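Local atomic coordinates of spore germination protein B3 (Bacillus subtilis subsp. subtilis, PDB entry 3N54), a protein that takes part in the spore germination response to the mixture of L-asparagine, glucose, fructose and potassium ions, as a membrane lipoprotein of a germinant receptor. Residues 216-227 with 275-284. Residues are numbered along the deposited sequence; the frame is centred on the assembly and turned at random.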
loop_
_atom_site.group_PDB
_atom_site.type_symbol
_atom_site.label_atom_id
_atom_site.label_comp_id
_atom_site.label_asym_id
_atom_site.label_seq_id
_atom_site.Cartn_x
_atom_site.Cartn_y
_atom_site.Cartn_z
ATOM N N MET A 216 -13.673 -3.469 -17.178
ATOM C CA MET A 216 -12.919 -4.585 -17.746
ATOM C C MET A 216 -13.032 -4.513 -19.267
ATOM O O MET A 216 -14.086 -4.824 -19.818
ATOM C CB MET A 216 -13.450 -5.935 -17.257
ATOM C CG MET A 216 -12.775 -7.142 -17.926
ATOM S SD MET A 216 -13.536 -8.724 -17.533
ATOM C CE MET A 216 -13.071 -8.955 -15.833
ATOM N N PRO A 217 -11.963 -4.074 -19.947
ATOM C CA PRO A 217 -11.954 -4.086 -21.406
ATOM C C PRO A 217 -11.373 -5.389 -21.936
ATOM O O PRO A 217 -10.334 -5.843 -21.456
ATOM C CB PRO A 217 -11.031 -2.920 -21.763
ATOM C CG PRO A 217 -10.088 -2.810 -20.597
ATOM C CD PRO A 217 -10.745 -3.452 -19.396
ATOM N N THR A 218 -12.046 -5.992 -22.908
ATOM C CA THR A 218 -11.545 -7.204 -23.540
ATOM C C THR A 218 -12.099 -7.292 -24.962
ATOM O O THR A 218 -12.471 -6.269 -25.543
ATOM C CB THR A 218 -11.868 -8.464 -22.693
ATOM O OG1 THR A 218 -11.180 -9.598 -23.237
ATOM C CG2 THR A 218 -13.364 -8.737 -22.652
ATOM N N THR A 219 -12.123 -8.491 -25.535
ATOM C CA THR A 219 -12.612 -8.666 -26.892
ATOM C C THR A 219 -13.459 -9.921 -27.045
ATOM O O THR A 219 -13.330 -10.874 -26.278
ATOM C CB THR A 219 -11.449 -8.754 -27.896
ATOM O OG1 THR A 219 -10.543 -9.779 -27.478
ATOM C CG2 THR A 219 -10.706 -7.431 -27.987
ATOM N N ASP A 220 -14.339 -9.887 -28.039
ATOM C CA ASP A 220 -15.133 -11.031 -28.436
ATOM C C ASP A 220 -14.909 -11.204 -29.930
ATOM O O ASP A 220 -15.390 -10.398 -30.724
ATOM C CB ASP A 220 -16.615 -10.813 -28.138
ATOM C CG ASP A 220 -17.487 -11.932 -28.685
ATOM O OD1 ASP A 220 -18.651 -11.661 -29.045
ATOM O OD2 ASP A 220 -17.004 -13.083 -28.775
ATOM N N LYS A 221 -14.160 -12.241 -30.301
ATOM C CA LYS A 221 -13.795 -12.493 -31.698
ATOM C C LYS A 221 -13.126 -11.264 -32.334
ATOM O O LYS A 221 -13.412 -10.899 -33.478
ATOM C CB LYS A 221 -15.021 -12.952 -32.505
ATOM C CG LYS A 221 -15.552 -14.325 -32.089
ATOM C CD LYS A 221 -16.922 -14.608 -32.694
ATOM C CE LYS A 221 -17.346 -16.067 -32.524
ATOM N NZ LYS A 221 -16.802 -16.960 -33.591
ATOM N N GLY A 222 -12.241 -10.627 -31.570
ATOM C CA GLY A 222 -11.490 -9.460 -32.033
ATOM C C GLY A 222 -12.148 -8.105 -31.811
ATOM O O GLY A 222 -11.487 -7.075 -31.930
ATOM N N HIS A 223 -13.440 -8.095 -31.489
ATOM C CA HIS A 223 -14.180 -6.842 -31.314
ATOM C C HIS A 223 -14.132 -6.359 -29.875
ATOM O O HIS A 223 -14.490 -7.107 -28.975
ATOM C CB HIS A 223 -15.637 -7.020 -31.728
ATOM C CG HIS A 223 -15.807 -7.480 -33.140
ATOM N ND1 HIS A 223 -15.372 -6.741 -34.218
ATOM C CD2 HIS A 223 -16.372 -8.597 -33.652
ATOM C CE1 HIS A 223 -15.656 -7.388 -35.335
ATOM N NE2 HIS A 223 -16.266 -8.516 -35.020
ATOM N N PRO A 224 -13.698 -5.105 -29.651
ATOM C CA PRO A 224 -13.645 -4.581 -28.287
ATOM C C PRO A 224 -14.986 -4.605 -27.556
ATOM O O PRO A 224 -16.007 -4.205 -28.111
ATOM C CB PRO A 224 -13.184 -3.133 -28.487
ATOM C CG PRO A 224 -12.400 -3.164 -29.723
ATOM C CD PRO A 224 -13.062 -4.181 -30.607
ATOM N N ILE A 225 -14.972 -5.105 -26.327
ATOM C CA ILE A 225 -16.137 -5.060 -25.453
ATOM C C ILE A 225 -15.662 -4.651 -24.066
ATOM O O ILE A 225 -14.588 -5.066 -23.627
ATOM C CB ILE A 225 -16.912 -6.400 -25.409
ATOM C CG1 ILE A 225 -15.997 -7.569 -25.031
ATOM C CG2 ILE A 225 -17.575 -6.671 -26.758
ATOM C CD1 ILE A 225 -16.728 -8.889 -24.882
ATOM N N THR A 226 -16.445 -3.813 -23.398
ATOM C CA THR A 226 -16.095 -3.332 -22.064
ATOM C C THR A 226 -17.263 -3.521 -21.110
ATOM O O THR A 226 -18.421 -3.318 -21.481
ATOM C CB THR A 226 -15.678 -1.850 -22.086
ATOM O OG1 THR A 226 -14.503 -1.698 -22.888
ATOM C CG2 THR A 226 -15.370 -1.359 -20.696
ATOM N N PHE A 227 -16.939 -3.928 -19.885
ATOM C CA PHE A 227 -17.913 -4.155 -18.833
ATOM C C PHE A 227 -17.599 -3.224 -17.663
ATOM O O PHE A 227 -16.591 -3.405 -16.981
ATOM C CB PHE A 227 -17.864 -5.618 -18.393
ATOM C CG PHE A 227 -18.832 -5.963 -17.297
ATOM C CD1 PHE A 227 -20.146 -6.284 -17.590
ATOM C CD2 PHE A 227 -18.422 -5.982 -15.970
ATOM C CE1 PHE A 227 -21.042 -6.610 -16.580
ATOM C CE2 PHE A 227 -19.310 -6.308 -14.958
ATOM C CZ PHE A 227 -20.622 -6.624 -15.265
ATOM N N ARG A 275 -23.456 -15.007 -23.292
ATOM C CA ARG A 275 -22.186 -15.302 -23.938
ATOM C C ARG A 275 -21.118 -14.264 -23.574
ATOM O O ARG A 275 -20.007 -14.631 -23.197
ATOM C CB ARG A 275 -22.390 -15.374 -25.450
ATOM C CG ARG A 275 -21.187 -15.821 -26.235
ATOM C CD ARG A 275 -21.585 -16.127 -27.666
ATOM N NE ARG A 275 -20.439 -16.095 -28.567
ATOM C CZ ARG A 275 -19.882 -14.982 -29.045
ATOM N NH1 ARG A 275 -20.355 -13.782 -28.711
ATOM N NH2 ARG A 275 -18.842 -15.073 -29.868
ATOM N N LEU A 276 -21.453 -12.978 -23.681
ATOM C CA LEU A 276 -20.519 -11.906 -23.308
ATOM C C LEU A 276 -20.179 -11.961 -21.821
ATOM O O LEU A 276 -19.029 -11.749 -21.430
ATOM C CB LEU A 276 -21.084 -10.526 -23.652
ATOM C CG LEU A 276 -21.117 -10.131 -25.128
ATOM C CD1 LEU A 276 -21.709 -8.746 -25.281
ATOM C CD2 LEU A 276 -19.729 -10.170 -25.728
ATOM N N GLU A 277 -21.188 -12.235 -21.000
ATOM C CA GLU A 277 -20.999 -12.404 -19.565
ATOM C C GLU A 277 -19.958 -13.475 -19.280
ATOM O O GLU A 277 -19.088 -13.292 -18.426
ATOM C CB GLU A 277 -22.321 -12.771 -18.890
ATOM C CG GLU A 277 -23.275 -11.601 -18.796
ATOM C CD GLU A 277 -24.702 -11.988 -18.444
ATOM O OE1 GLU A 277 -25.000 -13.193 -18.297
ATOM O OE2 GLU A 277 -25.531 -11.065 -18.322
ATOM N N ASN A 278 -20.049 -14.585 -20.008
ATOM C CA ASN A 278 -19.113 -15.690 -19.852
ATOM C C ASN A 278 -17.681 -15.261 -20.179
ATOM O O ASN A 278 -16.742 -15.669 -19.498
ATOM C CB ASN A 278 -19.518 -16.875 -20.737
ATOM C CG ASN A 278 -18.855 -18.174 -20.311
ATOM O OD1 ASN A 278 -19.000 -18.608 -19.166
ATOM N ND2 ASN A 278 -18.134 -18.803 -21.227
ATOM N N ILE A 279 -17.528 -14.434 -21.214
ATOM C CA ILE A 279 -16.213 -13.935 -21.619
ATOM C C ILE A 279 -15.595 -13.078 -20.514
ATOM O O ILE A 279 -14.429 -13.260 -20.167
ATOM C CB ILE A 279 -16.282 -13.119 -22.928
ATOM C CG1 ILE A 279 -16.693 -14.016 -24.096
ATOM C CG2 ILE A 279 -14.938 -12.483 -23.236
ATOM C CD1 ILE A 279 -16.817 -13.287 -25.415
ATOM N N PHE A 280 -16.379 -12.154 -19.962
ATOM C CA PHE A 280 -15.906 -11.296 -18.876
ATOM C C PHE A 280 -15.592 -12.113 -17.624
ATOM O O PHE A 280 -14.583 -11.881 -16.964
ATOM C CB PHE A 280 -16.945 -10.229 -18.517
ATOM C CG PHE A 280 -17.216 -9.231 -19.610
ATOM C CD1 PHE A 280 -16.191 -8.459 -20.137
ATOM C CD2 PHE A 280 -18.509 -9.023 -20.073
ATOM C CE1 PHE A 280 -16.442 -7.526 -21.132
ATOM C CE2 PHE A 280 -18.769 -8.088 -21.064
ATOM C CZ PHE A 280 -17.733 -7.339 -21.596
ATOM N N GLU A 281 -16.471 -13.059 -17.302
ATOM C CA GLU A 281 -16.302 -13.932 -16.136
ATOM C C GLU A 281 -15.011 -14.728 -16.209
ATOM O O GLU A 281 -14.241 -14.756 -15.247
ATOM C CB GLU A 281 -17.480 -14.903 -16.016
ATOM C CG GLU A 281 -18.771 -14.276 -15.510
ATOM C CD GLU A 281 -20.009 -15.094 -15.869
ATOM O OE1 GLU A 281 -19.872 -16.280 -16.243
ATOM O OE2 GLU A 281 -21.123 -14.544 -15.778
ATOM N N LYS A 282 -14.784 -15.375 -17.348
ATOM C CA LYS A 282 -13.584 -16.186 -17.551
ATOM C C LYS A 282 -12.309 -15.352 -17.464
ATOM O O LYS A 282 -11.298 -15.820 -16.944
ATOM C CB LYS A 282 -13.635 -16.925 -18.893
ATOM C CG LYS A 282 -14.553 -18.145 -18.908
ATOM C CD LYS A 282 -14.499 -18.862 -20.260
ATOM C CE LYS A 282 -15.093 -20.257 -20.181
ATOM N NZ LYS A 282 -14.943 -21.011 -21.457
ATOM N N LYS A 283 -12.358 -14.121 -17.970
ATOM C CA LYS A 283 -11.200 -13.232 -17.912
ATOM C C LYS A 283 -10.840 -12.897 -16.463
ATOM O O LYS A 283 -9.680 -12.989 -16.074
ATOM C CB LYS A 283 -11.433 -11.947 -18.718
ATOM C CG LYS A 283 -10.303 -10.934 -18.566
ATOM C CD LYS A 283 -10.359 -9.843 -19.612
ATOM C CE LYS A 283 -9.351 -8.736 -19.300
ATOM N NZ LYS A 283 -7.975 -9.246 -19.027
ATOM N N LEU A 284 -11.833 -12.518 -15.666
ATOM C CA LEU A 284 -11.581 -12.207 -14.260
ATOM C C LEU A 284 -10.944 -13.412 -13.571
ATOM O O LEU A 284 -9.992 -13.267 -12.798
ATOM C CB LEU A 284 -12.875 -11.803 -13.540
ATOM C CG LEU A 284 -12.746 -11.315 -12.094
ATOM C CD1 LEU A 284 -11.895 -10.060 -12.017
ATOM C CD2 LEU A 284 -14.117 -11.049 -11.474
#
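Arg-275 NH1 donates to Asp-220 OD1 at 2.7 Å, a salt bridge that ties helix 275-284 to the tip of a beta hairpin, strands 216-220 and 223-227 joined by a type I' turn from Asp-220 to His-223. The carboxylate and guanidinium planes stand 59° apart, and NH1 reaches the syn side of OD1 from 29° out of the carboxylate plane. An extended Arg-275 chain carries the guanidinium out to the turn, where the aliphatic part of Lys-221 crosses its NH2 edge. Ile-279 CD1 packs against CB and CG of Asp-220, giving the carboxylate an apolar neighbour beside its charged one. Farther along the hairpin, Phe-280 enters between the side chains of both strands. Phe-227 CB sits almost exactly over the centre of the Phe-280 ring, a CH-pi contact with CB 3.5 Å from the ring centroid, while the two rings meet obliquely. Thr-218 CG2 lies 3.6 Å from Phe-280 CE1, and Ile-225 CD1 touches CZ. Ile-225 also sends CD1 to Leu-276 CD2, a tight 3.4 Å. Strand 215-220 is an outer strand of a mixed four-stranded sheet in the C-terminal GerAC-like region and 223-240 the next one in, with helix 271-299 packed across one side; Phe-340 of strand 333-342 touches Phe-280 too, and Trp-206 of helix 198-208 meets Met-216 and Phe-227. Lys-283 runs its methylenes past Thr-218 and Met-216, CD to Thr-218 CB 3.7 Å, before NZ pairs with Asp-287. In a Met-aromatic contact, Met-216 SD lies at the edge of the Phe-280 ring, 3.7 Å from CD1. A bend at chi3 (-71°) turns the Met-216 methyl toward the helix, and CE comes to rest 3.7 Å from Leu-284 CB.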